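Local structure of pantothenate synthetase (3N8H) at residues A116-G121 / Q235-R240; K137-T142 / K161-D166; Q155-I160 / I173-T178. The protein probably catalyses the ATP-dependent condensation of pantoate with beta-alanine to pantothenate through a pantoyl-adenylate intermediate, working as a homodimer. All coordinates share one frame; numbering follows the deposited sequence.

Contact 1 of 3, residues A116-G121 / Q235-R240; sequences ANILEG and QKLNNR
The turn between helix 114-117 and helix 120-123 meets the first strand of the three-stranded antiparallel sheet through Leu119 and Gln235. One branch of the leucine does the touching: Leu119 CD2 lies 3.9 Å from Gln235 CB and 4.0 Å from Gln235 CG. The methyl thus rests on the aliphatic root of the glutamine, not on its amide, and the two side chains cross obliquely. Leu119 points CG away from its own carbonyl carbon (chi1 -59°), and Gln235 does likewise before its chain bends at chi2.

A second, looser approach lies alongside, where the outer methyl Ile118 CD1 comes to 4.5 Å from the branch carbon Leu237 CG. Together the two apolar approaches bury 145 Å² of surface, counted on both sides. Gln235 and Leu237 are alternate residues of strand 230-237, so their side chains leave the same face, while Lys236 between them points away. This strand forms a beta hairpin with strand 240-247, closed by a type II' turn from Leu237 to Arg240 in which Leu237 N donates to Arg240 O at 3.0 Å and Arg240 N donates back to Leu237 O. Leu119 and Leu237 both also touch Phe242 on the returning strand, which places the phenylalanine beside both halves of the contact.

The helical side is held by polar bonds. Leu119 occupies the N-cap position of helix 120-123, with an unusual positive phi of 48°, and its side chain also packs on Gln155 of helix 154-166. Next to it, Glu120 OE2 forms a salt bridge with Arg251 of the antiparallel sheet, and Glu120 OE1 a hydrogen bond with the hydroxyl of Tyr233.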
loop_
_atom_site.group_PDB
_atom_site.type_symbol
_atom_site.label_atom_id
_atom_site.label_comp_id
_atom_site.label_asym_id
_atom_site.label_seq_id
_atom_site.Cartn_x
_atom_site.Cartn_y
_atom_site.Cartn_z
ATOM N N ALA A 116 -0.677 -16.283 -1.448
ATOM C CA ALA A 116 -1.933 -15.560 -1.635
ATOM C C ALA A 116 -2.824 -16.212 -2.672
ATOM O O ALA A 116 -3.999 -15.867 -2.782
ATOM C CB ALA A 116 -1.665 -14.127 -2.026
ATOM N N ASN A 117 -2.246 -17.141 -3.440
ATOM C CA ASN A 117 -2.905 -17.739 -4.588
ATOM C C ASN A 117 -3.535 -19.092 -4.302
ATOM O O ASN A 117 -4.185 -19.673 -5.175
ATOM C CB ASN A 117 -1.906 -17.929 -5.732
ATOM C CG ASN A 117 -1.521 -16.635 -6.390
ATOM O OD1 ASN A 117 -2.263 -15.655 -6.349
ATOM N ND2 ASN A 117 -0.354 -16.622 -7.017
ATOM N N ILE A 118 -3.324 -19.599 -3.097
ATOM C CA ILE A 118 -3.841 -20.912 -2.716
ATOM C C ILE A 118 -4.821 -20.816 -1.555
ATOM O O ILE A 118 -4.984 -19.743 -0.955
ATOM C CB ILE A 118 -2.693 -21.855 -2.315
ATOM C CG1 ILE A 118 -1.851 -21.219 -1.198
ATOM C CG2 ILE A 118 -1.818 -22.219 -3.567
ATOM C CD1 ILE A 118 -0.875 -22.170 -0.498
ATOM N N LEU A 119 -5.477 -21.943 -1.256
ATOM C CA LEU A 119 -6.341 -22.050 -0.095
ATOM C C LEU A 119 -7.289 -20.866 -0.015
ATOM O O LEU A 119 -8.070 -20.625 -0.935
ATOM C CB LEU A 119 -5.482 -22.159 1.173
ATOM C CG LEU A 119 -4.545 -23.381 1.144
ATOM C CD1 LEU A 119 -3.453 -23.341 2.234
ATOM C CD2 LEU A 119 -5.356 -24.673 1.224
ATOM N N GLU A 120 -7.216 -20.108 1.075
ATOM C CA GLU A 120 -8.158 -19.019 1.261
ATOM C C GLU A 120 -8.114 -17.975 0.110
ATOM O O GLU A 120 -9.151 -17.469 -0.371
ATOM C CB GLU A 120 -7.904 -18.404 2.615
ATOM C CG GLU A 120 -9.109 -17.834 3.284
ATOM C CD GLU A 120 -10.216 -18.834 3.616
ATOM O OE1 GLU A 120 -10.145 -20.069 3.358
ATOM O OE2 GLU A 120 -11.191 -18.324 4.158
ATOM N N GLY A 121 -6.918 -17.689 -0.381
ATOM C CA GLY A 121 -6.782 -16.733 -1.468
ATOM C C GLY A 121 -7.516 -17.141 -2.739
ATOM O O GLY A 121 -8.063 -16.305 -3.466
ATOM N N GLN A 235 -6.312 -29.490 2.719
ATOM C CA GLN A 235 -4.981 -29.660 2.158
ATOM C C GLN A 235 -3.916 -29.723 3.233
ATOM O O GLN A 235 -4.056 -29.128 4.317
ATOM C CB GLN A 235 -4.653 -28.490 1.224
ATOM C CG GLN A 235 -5.479 -28.453 -0.045
ATOM C CD GLN A 235 -4.665 -28.057 -1.262
ATOM O OE1 GLN A 235 -3.505 -27.644 -1.152
ATOM N NE2 GLN A 235 -5.274 -28.175 -2.431
ATOM N N LYS A 236 -2.844 -30.441 2.929
ATOM C CA LYS A 236 -1.633 -30.369 3.737
ATOM C C LYS A 236 -0.681 -29.361 3.130
ATOM O O LYS A 236 -0.296 -29.481 1.975
ATOM C CB LYS A 236 -0.940 -31.725 3.818
ATOM C CG LYS A 236 -1.822 -32.833 4.345
ATOM C CD LYS A 236 -1.109 -34.173 4.302
ATOM C CE LYS A 236 -2.083 -35.309 4.501
ATOM N NZ LYS A 236 -1.387 -36.643 4.437
ATOM N N LEU A 237 -0.325 -28.350 3.904
ATOM C CA LEU A 237 0.720 -27.422 3.494
ATOM C C LEU A 237 1.829 -27.559 4.520
ATOM O O LEU A 237 1.622 -27.284 5.705
ATOM C CB LEU A 237 0.199 -25.985 3.456
ATOM C CG LEU A 237 0.871 -24.928 2.558
ATOM C CD1 LEU A 237 1.074 -23.615 3.322
ATOM C CD2 LEU A 237 2.174 -25.405 1.914
ATOM N N ASN A 238 3.000 -28.004 4.076
ATOM C CA ASN A 238 4.080 -28.291 5.010
ATOM C C ASN A 238 3.643 -29.380 5.989
ATOM O O ASN A 238 3.299 -30.486 5.568
ATOM C CB ASN A 238 4.515 -27.016 5.732
ATOM C CG ASN A 238 5.362 -26.123 4.852
ATOM O OD1 ASN A 238 6.552 -26.378 4.666
ATOM N ND2 ASN A 238 4.751 -25.084 4.286
ATOM N N ASN A 239 3.643 -29.088 7.284
ATOM C CA ASN A 239 3.170 -30.094 8.230
ATOM C C ASN A 239 1.852 -29.715 8.904
ATOM O O ASN A 239 1.537 -30.197 9.997
ATOM C CB ASN A 239 4.250 -30.447 9.260
ATOM C CG ASN A 239 4.927 -29.222 9.843
ATOM O OD1 ASN A 239 4.274 -28.216 10.138
ATOM N ND2 ASN A 239 6.250 -29.300 10.015
ATOM N N ARG A 240 1.076 -28.868 8.233
ATOM C CA ARG A 240 -0.226 -28.459 8.754
ATOM C C ARG A 240 -1.327 -28.941 7.838
ATOM O O ARG A 240 -1.117 -29.137 6.640
ATOM C CB ARG A 240 -0.303 -26.933 8.897
ATOM C CG ARG A 240 0.852 -26.347 9.707
ATOM C CD ARG A 240 0.692 -24.860 9.952
ATOM N NE ARG A 240 -0.368 -24.597 10.914
ATOM C CZ ARG A 240 -0.195 -24.567 12.230
ATOM N NH1 ARG A 240 1.003 -24.769 12.769
ATOM N NH2 ARG A 240 -1.222 -24.325 13.009
#

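Contact 2 of 3, residues K137-T142 / K161-D166; sequences KLLQIT and KQLVKD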
loop_
_atom_site.group_PDB
_atom_site.type_symbol
_atom_site.label_atom_id
_atom_site.label_comp_id
_atom_site.label_asym_id
_atom_site.label_seq_id
_atom_site.Cartn_x
_atom_site.Cartn_y
_atom_site.Cartn_z
ATOM N N LYS A 137 -3.865 0.495 6.469
ATOM C CA LYS A 137 -4.480 1.731 6.974
ATOM C C LYS A 137 -4.539 1.781 8.513
ATOM O O LYS A 137 -4.181 2.785 9.141
ATOM C CB LYS A 137 -5.892 1.870 6.384
ATOM C CG LYS A 137 -5.907 2.307 4.912
ATOM C CD LYS A 137 -7.318 2.093 4.308
ATOM C CE LYS A 137 -7.410 2.707 2.893
ATOM N NZ LYS A 137 -7.632 4.186 2.933
ATOM N N LEU A 138 -4.981 0.674 9.110
ATOM C CA LEU A 138 -5.144 0.562 10.556
ATOM C C LEU A 138 -3.810 0.705 11.284
ATOM O O LEU A 138 -3.720 1.250 12.395
ATOM C CB LEU A 138 -5.775 -0.787 10.896
ATOM C CG LEU A 138 -7.277 -0.847 10.552
ATOM C CD1 LEU A 138 -7.831 -2.245 10.746
ATOM C CD2 LEU A 138 -8.080 0.169 11.420
ATOM N N LEU A 139 -2.773 0.191 10.653
ATOM C CA LEU A 139 -1.433 0.230 11.226
ATOM C C LEU A 139 -0.871 1.644 11.140
ATOM O O LEU A 139 -0.114 2.096 12.029
ATOM C CB LEU A 139 -0.530 -0.753 10.464
ATOM C CG LEU A 139 -0.705 -2.234 10.826
ATOM C CD1 LEU A 139 0.236 -3.143 9.985
ATOM C CD2 LEU A 139 -0.451 -2.434 12.305
ATOM N N GLN A 140 -1.255 2.341 10.070
ATOM C CA GLN A 140 -0.762 3.691 9.800
ATOM C C GLN A 140 -1.458 4.647 10.758
ATOM O O GLN A 140 -0.895 5.638 11.203
ATOM C CB GLN A 140 -1.042 4.074 8.354
ATOM C CG GLN A 140 -0.144 3.365 7.300
ATOM C CD GLN A 140 1.313 3.838 7.378
ATOM O OE1 GLN A 140 2.139 3.243 8.081
ATOM N NE2 GLN A 140 1.623 4.926 6.673
ATOM N N ILE A 141 -2.687 4.306 11.106
ATOM C CA ILE A 141 -3.466 5.099 12.040
ATOM C C ILE A 141 -2.987 4.832 13.468
ATOM O O ILE A 141 -2.726 5.761 14.208
ATOM C CB ILE A 141 -4.991 4.786 11.914
ATOM C CG1 ILE A 141 -5.506 5.218 10.531
ATOM C CG2 ILE A 141 -5.774 5.494 13.021
ATOM C CD1 ILE A 141 -6.867 4.561 10.146
ATOM N N THR A 142 -2.849 3.562 13.852
ATOM C CA THR A 142 -2.629 3.230 15.258
ATOM C C THR A 142 -1.151 3.271 15.679
ATOM O O THR A 142 -0.853 3.482 16.844
ATOM C CB THR A 142 -3.185 1.849 15.588
ATOM O OG1 THR A 142 -2.602 0.897 14.688
ATOM C CG2 THR A 142 -4.710 1.835 15.409
ATOM N N LYS A 161 2.851 -10.231 7.886
ATOM C CA LYS A 161 4.283 -10.142 8.219
ATOM C C LYS A 161 5.006 -9.587 7.006
ATOM O O LYS A 161 5.939 -8.789 7.138
ATOM C CB LYS A 161 4.871 -11.501 8.642
ATOM C CG LYS A 161 4.373 -12.043 9.991
ATOM C CD LYS A 161 4.949 -13.443 10.285
ATOM C CE LYS A 161 4.810 -13.841 11.765
ATOM N NZ LYS A 161 5.257 -15.277 11.993
ATOM N N GLN A 162 4.551 -9.973 5.812
ATOM C CA GLN A 162 5.195 -9.488 4.586
ATOM C C GLN A 162 4.892 -7.988 4.392
ATOM O O GLN A 162 5.777 -7.209 4.052
ATOM C CB GLN A 162 4.745 -10.294 3.367
ATOM C CG GLN A 162 5.466 -9.906 2.083
ATOM C CD GLN A 162 6.927 -10.309 2.099
ATOM O OE1 GLN A 162 7.257 -11.438 2.455
ATOM N NE2 GLN A 162 7.808 -9.390 1.715
ATOM N N LEU A 163 3.646 -7.605 4.649
ATOM C CA LEU A 163 3.222 -6.197 4.624
ATOM C C LEU A 163 4.054 -5.296 5.538
ATOM O O LEU A 163 4.436 -4.191 5.164
ATOM C CB LEU A 163 1.775 -6.101 5.057
ATOM C CG LEU A 163 1.164 -4.708 4.997
ATOM C CD1 LEU A 163 0.779 -4.346 3.554
ATOM C CD2 LEU A 163 -0.035 -4.567 5.985
ATOM N N VAL A 164 4.295 -5.759 6.754
ATOM C CA VAL A 164 5.009 -4.973 7.771
ATOM C C VAL A 164 6.476 -4.793 7.359
ATOM O O VAL A 164 7.065 -3.716 7.528
ATOM C CB VAL A 164 4.837 -5.622 9.196
ATOM C CG1 VAL A 164 5.964 -5.240 10.142
ATOM C CG2 VAL A 164 3.485 -5.244 9.790
ATOM N N LYS A 165 7.023 -5.836 6.746
ATOM C CA LYS A 165 8.380 -5.845 6.226
ATOM C C LYS A 165 8.545 -4.917 5.014
ATOM O O LYS A 165 9.490 -4.118 4.925
ATOM C CB LYS A 165 8.717 -7.280 5.820
ATOM C CG LYS A 165 10.133 -7.466 5.291
ATOM C CD LYS A 165 10.318 -8.886 4.740
ATOM C CE LYS A 165 11.792 -9.246 4.619
ATOM N NZ LYS A 165 11.966 -10.707 4.399
ATOM N N ASP A 166 7.615 -5.033 4.077
ATOM C CA ASP A 166 7.703 -4.344 2.788
ATOM C C ASP A 166 7.460 -2.861 2.913
ATOM O O ASP A 166 8.020 -2.065 2.164
ATOM C CB ASP A 166 6.686 -4.933 1.814
ATOM C CG ASP A 166 7.315 -5.934 0.842
ATOM O OD1 ASP A 166 8.402 -5.645 0.280
ATOM O OD2 ASP A 166 6.709 -7.005 0.640
#
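Leu139 turns CG away from its own carbonyl carbon (chi1 -78°), and its nearly straight chi2 then carries CD1 toward helix 154-166; on that helix Val164 sets CG2 opposite its carbonyl carbon, beside the backbone N. These two methyls meet tip to tip, Leu139 CD1 to Val164 CG2 at 3.9 Å, with the side chains crossing at about a right angle. The same leucine methyl has a more distant neighbour in Leu163 CD2, at 4.3 Å. One carbon of helix 127-142 therefore faces two consecutive residues of its partner, and the nearest backbone approach, Leu139 CA to Val164 CA, remains 9.0 Å.

Both segments are helical and lie in the Rossmann-like, nucleotide-binding part of the enzyme, where strand 146-150 of the parallel sheet runs between their helices in sequence. Pro144 and Ile169 also pack on Leu139.

Two side-chain bonds lie within the helices. Leu138 O accepts from Thr142 N and, at 2.6 Å, from Thr142 OG1, the two donors arriving from opposite faces of the carbonyl plane. Gln162 NE2 donates to Asp166 OD2 at 2.8 Å; the bond is almost straight, 168°, and the acceptor lies close to the glutamine amide plane, yet the donor stands above the carboxylate plane. At the dimer interface, not between these two segments of one chain, Asp166 forms a salt bridge with Lys137 of the second subunit, and Lys137 does the same with Asp166 of that subunit.

Between the two segments three aliphatic side chains bury 79 Å², so this contact is made of dispersion contacts between methyl groups, with no polar pair to set direction.

Contact 3 of 3, residues Q155-I160 / I173-T178; sequences QQVMLI and IIVCPT. With AMP (adenosine monophosphate), chain D; PRO (proline), chain C.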
loop_
_atom_site.group_PDB
_atom_site.type_symbol
_atom_site.label_atom_id
_atom_site.label_comp_id
_atom_site.label_asym_id
_atom_site.label_seq_id
_atom_site.Cartn_x
_atom_site.Cartn_y
_atom_site.Cartn_z
ATOM N N GLN A 155 -2.731 -17.749 6.668
ATOM C CA GLN A 155 -2.252 -17.004 5.499
ATOM C C GLN A 155 -2.260 -15.489 5.770
ATOM O O GLN A 155 -1.311 -14.768 5.428
ATOM C CB GLN A 155 -3.110 -17.339 4.304
ATOM C CG GLN A 155 -2.823 -18.718 3.736
ATOM C CD GLN A 155 -3.873 -19.118 2.707
ATOM O OE1 GLN A 155 -5.001 -19.507 3.058
ATOM N NE2 GLN A 155 -3.519 -18.993 1.430
ATOM N N GLN A 156 -3.339 -15.032 6.403
ATOM C CA GLN A 156 -3.431 -13.661 6.910
ATOM C C GLN A 156 -2.174 -13.268 7.708
ATOM O O GLN A 156 -1.595 -12.207 7.479
ATOM C CB GLN A 156 -4.662 -13.520 7.817
ATOM C CG GLN A 156 -4.768 -12.138 8.441
ATOM C CD GLN A 156 -6.148 -11.827 8.915
ATOM O OE1 GLN A 156 -7.010 -11.422 8.130
ATOM N NE2 GLN A 156 -6.382 -12.029 10.203
ATOM N N VAL A 157 -1.773 -14.101 8.671
ATOM C CA VAL A 157 -0.562 -13.803 9.451
ATOM C C VAL A 157 0.670 -13.610 8.558
ATOM O O VAL A 157 1.380 -12.600 8.677
ATOM C CB VAL A 157 -0.256 -14.913 10.479
ATOM C CG1 VAL A 157 1.141 -14.723 11.054
ATOM C CG2 VAL A 157 -1.281 -14.917 11.596
HETATM N N MSE A 158 0.921 -14.579 7.668
HETATM C CA MSE A 158 2.080 -14.551 6.768
HETATM C C MSE A 158 2.054 -13.308 5.894
HETATM O O MSE A 158 3.062 -12.631 5.717
HETATM C CB MSE A 158 2.101 -15.801 5.883
HETATM C CG MSE A 158 2.188 -17.112 6.644
HETATM SE SE MSE A 158 2.322 -18.663 5.444
HETATM C CE MSE A 158 3.902 -18.159 4.404
ATOM N N LEU A 159 0.884 -13.007 5.356
ATOM C CA LEU A 159 0.709 -11.838 4.522
ATOM C C LEU A 159 0.942 -10.547 5.315
ATOM O O LEU A 159 1.566 -9.603 4.821
ATOM C CB LEU A 159 -0.698 -11.843 3.900
ATOM C CG LEU A 159 -0.949 -12.884 2.828
ATOM C CD1 LEU A 159 -2.387 -12.805 2.328
ATOM C CD2 LEU A 159 0.062 -12.665 1.686
ATOM N N ILE A 160 0.461 -10.498 6.556
ATOM C CA ILE A 160 0.653 -9.279 7.320
ATOM C C ILE A 160 2.145 -9.118 7.696
ATOM O O ILE A 160 2.654 -8.001 7.781
ATOM C CB ILE A 160 -0.300 -9.213 8.556
ATOM C CG1 ILE A 160 -1.753 -8.995 8.097
ATOM C CG2 ILE A 160 0.128 -8.108 9.544
ATOM C CD1 ILE A 160 -2.752 -9.084 9.269
ATOM N N ILE A 173 5.042 -8.478 15.466
ATOM C CA ILE A 173 3.838 -9.306 15.319
ATOM C C ILE A 173 3.875 -10.511 16.255
ATOM O O ILE A 173 4.806 -11.307 16.211
ATOM C CB ILE A 173 3.646 -9.752 13.872
ATOM C CG1 ILE A 173 3.234 -8.539 13.036
ATOM C CG2 ILE A 173 2.584 -10.867 13.761
ATOM C CD1 ILE A 173 3.630 -8.630 11.610
ATOM N N ILE A 174 2.850 -10.618 17.099
ATOM C CA ILE A 174 2.688 -11.718 18.041
ATOM C C ILE A 174 1.543 -12.642 17.564
ATOM O O ILE A 174 0.392 -12.222 17.508
ATOM C CB ILE A 174 2.346 -11.189 19.454
ATOM C CG1 ILE A 174 3.421 -10.202 19.944
ATOM C CG2 ILE A 174 2.232 -12.352 20.440
ATOM C CD1 ILE A 174 3.384 -8.844 19.244
ATOM N N VAL A 175 1.871 -13.882 17.199
ATOM C CA VAL A 175 0.860 -14.861 16.773
ATOM C C VAL A 175 0.352 -15.674 17.966
ATOM O O VAL A 175 1.146 -16.137 18.785
ATOM C CB VAL A 175 1.438 -15.823 15.711
ATOM C CG1 VAL A 175 0.346 -16.731 15.162
ATOM C CG2 VAL A 175 2.072 -15.011 14.595
ATOM N N CYS A 176 -0.961 -15.868 18.042
ATOM C CA CYS A 176 -1.592 -16.457 19.216
ATOM C C CYS A 176 -2.388 -17.713 18.863
ATOM O O CYS A 176 -3.003 -17.760 17.810
ATOM C CB CYS A 176 -2.516 -15.420 19.872
ATOM S SG CYS A 176 -1.657 -13.899 20.415
ATOM N N PRO A 177 -2.410 -18.706 19.774
ATOM C CA PRO A 177 -2.975 -20.032 19.531
ATOM C C PRO A 177 -4.465 -19.940 19.309
ATOM O O PRO A 177 -5.147 -19.112 19.916
ATOM C CB PRO A 177 -2.727 -20.788 20.854
ATOM C CG PRO A 177 -1.805 -19.979 21.628
ATOM C CD PRO A 177 -1.925 -18.561 21.158
ATOM N N THR A 178 -4.972 -20.809 18.459
ATOM C CA THR A 178 -6.400 -20.847 18.132
ATOM C C THR A 178 -7.225 -21.375 19.321
ATOM O O THR A 178 -6.987 -22.480 19.830
ATOM C CB THR A 178 -6.646 -21.712 16.889
ATOM O OG1 THR A 178 -6.033 -21.080 15.761
ATOM C CG2 THR A 178 -8.162 -21.868 16.612
HETATM P P AMP D . -11.803 -11.486 12.934
HETATM O O1P AMP D . -12.544 -10.559 13.893
HETATM O O2P AMP D . -12.394 -12.849 12.734
HETATM O O3P AMP D . -11.425 -10.826 11.658
HETATM O "O5'" AMP D . -10.470 -11.866 13.776
HETATM C "C5'" AMP D . -9.690 -10.886 14.462
HETATM C "C4'" AMP D . -8.429 -11.512 15.005
HETATM O "O4'" AMP D . -8.795 -12.559 15.960
HETATM C "C3'" AMP D . -7.542 -12.176 13.938
HETATM O "O3'" AMP D . -6.158 -12.039 14.303
HETATM C "C2'" AMP D . -7.959 -13.638 14.042
HETATM O "O2'" AMP D . -7.029 -14.588 13.547
HETATM C "C1'" AMP D . -8.191 -13.776 15.545
HETATM N N9 AMP D . -9.025 -14.936 15.880
HETATM C C8 AMP D . -10.224 -15.237 15.329
HETATM N N7 AMP D . -10.703 -16.405 15.843
HETATM C C5 AMP D . -9.779 -16.875 16.719
HETATM C C6 AMP D . -9.663 -18.056 17.600
HETATM N N6 AMP D . -10.645 -18.972 17.610
HETATM N N1 AMP D . -8.568 -18.193 18.369
HETATM C C2 AMP D . -7.581 -17.267 18.316
HETATM N N3 AMP D . -7.618 -16.159 17.545
HETATM C C4 AMP D . -8.680 -15.906 16.736
HETATM N N PRO C . -11.870 -12.841 9.437
HETATM C CA PRO C . -11.717 -11.979 8.268
HETATM C C PRO C . -12.883 -12.185 7.300
HETATM O O PRO C . -13.681 -13.110 7.501
HETATM C CB PRO C . -10.410 -12.475 7.649
HETATM C CG PRO C . -9.621 -12.966 8.817
HETATM C CD PRO C . -10.623 -13.545 9.783
#
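A beta-alpha-beta unit, strand 146-150, helix 154-166 and strand 172-176, supplies both sides of this contact, and its ends reach the AMP and proline pocket. The parallel strands and intervening helix fit the Rossmann-like HUP class. Helix and second strand pack through two pairs of aliphatic side chains. Val157 CG1 meets Val175 CG2 at 3.7 Å, the closest approach between the segments. One helical turn on, Ile160 CG2 approaches Ile173 CD1 at 4.1 Å; this same CD1 lies 4.0 Å from the backbone oxygen Ile160 O. Ile173 and Val175 are alternate strand residues and both point toward the helix, where they meet Ile160 and Val157, one turn apart. In Val157 the touching CG1 is set opposite the backbone N (chi1 168°), and in Ile160 CG2 is placed likewise. Ile160 also packs on Leu147 and Leu149, joining the helix to both strands of the unit.

Gln156, Pro177 and Thr178 line the pocket instead. The extended side chain of Gln156, a predicted pantoate-binding residue, brings OE1 to 3.1 Å from CG of the bound proline, while its NE2 lies 3.9 Å from C3' of AMP. Gln156 OE1 is also hydrogen-bonded to a glycerol molecule, probably from the crystallisation liquor. Past the strand end, the chain passes close to the adenine: Pro177 O is 3.4 Å from AMP C2, and Thr178 CA is 3.4 Å from AMP N1.

How the contacts relate
Helix 154-166 connects the three contacts. Its first turns give contact 3 and its last turns contact 2, whose centres are 13 Å apart; Ile173 CD1 joins them directly, 3.8 Å from Val164 CG2. Toward contact 1, centred 14 Å from contact 3, Gln155 takes over: its NE2 is 2.9 Å from Ile118 O and its OE1 3.0 Å from Glu120 N, both probable hydrogen bonds. Contacts 1 and 2 do not touch, their nearest atoms being about 9 Å apart. Contact 3 reaches the ligands directly, whereas the side chain of Leu119 is about 13 Å from the bound proline and that of Leu139 about 11 Å from AMP.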